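Local coordinates for TRAP-type transporter, periplasmic component (Cupriavidus necator, PDB 4P8B), which binds (S)-2-acetolactate and, as the periplasmic component of a TRAP-type transporter, probably delivers it to the membrane partners for uptake, at residues A[171-176]-A[210-215]. Numbering follows the deposited sequence.
Sequences KGMKLR and AVDGQE. With X2X ((2S)-2-hydroxy-2-methyl-3-oxobutanoic acid), chain D.
The backbone oxygen of Ala210 rests against the aliphatic chain of Lys174, 3.7 Å from its CD, and the CB of Val211 leans on Lys174 O. Asp212 N donates to Lys174 O (2.7 Å) within the carbonyl plane, while the Asp212 carboxylate, with CG beside its own backbone N (chi1 -57°), turns back so that OD2 accepts Lys174 N at 2.9 Å. That second bond is nearly straight at the hydrogen, although the N-H arrives from above the carboxylate plane. A water donates to both OD2 and Gly172 O. Gly213 adds a weak bond from its N to Lys174 O and accepts Arg176 N on its O (2.9 Å), the parallel bridge pattern around Leu175. Leu175 CD2 lies only 3.5 Å from Gly213 CA, a tight contact made over a residue with no side chain. Beyond Gln214, whose amide binds Ser158 and Asn216, a water accepts from Glu215 N and Arg176 NH1, within bonding distance of Arg176 O and Glu215 OE2. Glu215 OE1 forms a salt bridge with Arg155, another ligand-binding residue, and a hydrogen bond with Tyr239. With CG anti to its backbone N (chi1 177°) and a bend at chi2, Arg176 reaches acetolactate: NH1 donates to OAE and NH2 to OAD, each at 2.8 Å and nearly straight, the two-pronged arginine-carboxylate pair characteristic of TRAP solute-binding proteins. Met197 O also holds NH2. The bridge seats this arginine's backbone, joining strand 174-177, paired beyond with 193-196, to edge strand 213-216; helix 199-208 packs on Arg176 and Val211, helix 181-189 on Leu175 and Glu215.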
loop_
_atom_site.group_PDB
_atom_site.type_symbol
_atom_site.label_atom_id
_atom_site.label_comp_id
_atom_site.label_asym_id
_atom_site.label_seq_id
_atom_site.Cartn_x
_atom_site.Cartn_y
_atom_site.Cartn_z
ATOM N N LYS A 171 14.103 -6.570 18.871
ATOM C CA LYS A 171 13.582 -7.378 19.955
ATOM C C LYS A 171 12.793 -6.506 20.925
ATOM O O LYS A 171 13.290 -5.489 21.409
ATOM C CB LYS A 171 14.691 -8.124 20.695
ATOM C CG LYS A 171 14.139 -9.056 21.759
ATOM C CD LYS A 171 15.123 -10.132 22.164
ATOM C CE LYS A 171 16.219 -9.576 23.050
ATOM N NZ LYS A 171 16.450 -10.437 24.249
ATOM N N GLY A 172 11.555 -6.911 21.181
ATOM C CA GLY A 172 10.696 -6.218 22.126
ATOM C C GLY A 172 10.085 -4.918 21.634
ATOM O O GLY A 172 9.316 -4.303 22.357
HETATM N N MSE A 173 10.402 -4.490 20.417
HETATM C CA MSE A 173 9.916 -3.206 19.927
HETATM C C MSE A 173 8.419 -3.255 19.631
HETATM O O MSE A 173 7.935 -4.189 18.983
HETATM C CB MSE A 173 10.702 -2.820 18.683
HETATM C CG MSE A 173 10.599 -1.399 18.232
HETATM SE SE MSE A 173 11.987 -1.038 16.915
HETATM C CE MSE A 173 13.476 -0.642 18.057
ATOM N N LYS A 174 7.693 -2.238 20.093
ATOM C CA LYS A 174 6.253 -2.156 19.896
ATOM C C LYS A 174 5.989 -1.426 18.594
ATOM O O LYS A 174 6.007 -0.207 18.519
ATOM C CB LYS A 174 5.596 -1.417 21.058
ATOM C CG LYS A 174 5.776 -2.102 22.392
ATOM C CD LYS A 174 5.086 -1.299 23.513
ATOM C CE LYS A 174 5.291 -1.928 24.881
ATOM N NZ LYS A 174 6.722 -1.976 25.288
ATOM N N LEU A 175 5.789 -2.186 17.538
ATOM C CA LEU A 175 5.655 -1.603 16.216
ATOM C C LEU A 175 4.216 -1.701 15.755
ATOM O O LEU A 175 3.612 -2.758 15.819
ATOM C CB LEU A 175 6.574 -2.307 15.225
ATOM C CG LEU A 175 8.057 -2.053 15.525
ATOM C CD1 LEU A 175 8.914 -2.901 14.595
ATOM C CD2 LEU A 175 8.398 -0.570 15.400
ATOM N N ARG A 176 3.650 -0.581 15.338
ATOM C CA ARG A 176 2.332 -0.627 14.729
ATOM C C ARG A 176 2.405 -1.225 13.337
ATOM O O ARG A 176 3.276 -0.871 12.551
ATOM C CB ARG A 176 1.731 0.778 14.672
ATOM C CG ARG A 176 0.363 0.864 13.991
ATOM C CD ARG A 176 0.543 1.133 12.518
ATOM N NE ARG A 176 -0.735 1.183 11.819
ATOM C CZ ARG A 176 -0.856 1.514 10.539
ATOM N NH1 ARG A 176 0.199 1.831 9.814
ATOM N NH2 ARG A 176 -2.067 1.538 9.990
ATOM N N ALA A 210 2.802 4.983 22.845
ATOM C CA ALA A 210 2.157 3.693 23.085
ATOM C C ALA A 210 2.692 2.632 22.118
ATOM O O ALA A 210 2.793 1.454 22.477
ATOM C CB ALA A 210 0.647 3.820 22.956
ATOM N N VAL A 211 3.065 3.050 20.910
ATOM C CA VAL A 211 3.917 2.230 20.051
ATOM C C VAL A 211 5.242 2.967 19.862
ATOM O O VAL A 211 5.295 4.197 19.944
ATOM C CB VAL A 211 3.277 1.920 18.677
ATOM C CG1 VAL A 211 2.012 1.110 18.864
ATOM C CG2 VAL A 211 3.008 3.196 17.918
ATOM N N ASP A 212 6.304 2.202 19.647
ATOM C CA ASP A 212 7.633 2.753 19.410
ATOM C C ASP A 212 7.830 3.194 17.956
ATOM O O ASP A 212 8.654 4.073 17.672
ATOM C CB ASP A 212 8.721 1.713 19.745
ATOM C CG ASP A 212 8.648 1.206 21.164
ATOM O OD1 ASP A 212 8.405 2.015 22.088
ATOM O OD2 ASP A 212 8.905 -0.001 21.378
ATOM N N GLY A 213 7.116 2.563 17.022
ATOM C CA GLY A 213 7.398 2.750 15.611
ATOM C C GLY A 213 6.321 2.211 14.709
ATOM O O GLY A 213 5.238 1.836 15.188
ATOM N N GLN A 214 6.622 2.190 13.412
ATOM C CA GLN A 214 5.662 1.897 12.367
ATOM C C GLN A 214 6.438 1.578 11.084
ATOM O O GLN A 214 7.675 1.528 11.102
ATOM C CB GLN A 214 4.695 3.095 12.171
ATOM C CG GLN A 214 5.350 4.378 11.701
ATOM C CD GLN A 214 5.486 4.486 10.202
ATOM O OE1 GLN A 214 4.488 4.362 9.487
ATOM N NE2 GLN A 214 6.679 4.761 9.701
ATOM N N GLU A 215 5.728 1.377 9.976
ATOM C CA GLU A 215 6.363 1.079 8.712
ATOM C C GLU A 215 5.482 1.599 7.594
ATOM O O GLU A 215 4.269 1.404 7.615
ATOM C CB GLU A 215 6.620 -0.443 8.583
ATOM C CG GLU A 215 5.462 -1.353 9.015
ATOM C CD GLU A 215 4.373 -1.508 7.957
ATOM O OE1 GLU A 215 4.694 -1.952 6.834
ATOM O OE2 GLU A 215 3.183 -1.197 8.246
HETATM O OAD X2X D . -2.319 2.282 7.277
HETATM C CAH X2X D . -1.272 2.527 6.596
HETATM O OAE X2X D . -0.116 2.407 7.100
HETATM C CAI X2X D . -1.385 2.951 5.169
HETATM C CAB X2X D . -1.982 4.341 5.133
HETATM O OAF X2X D . -0.163 2.814 4.501
HETATM C CAG X2X D . -2.313 1.961 4.540
HETATM O OAC X2X D . -3.501 2.240 4.380
HETATM C CAA X2X D . -1.807 0.618 4.136
HETATM O O HOH W 1 10.101 -1.359 23.258
HETATM O O HOH W 2 2.905 0.658 10.250
#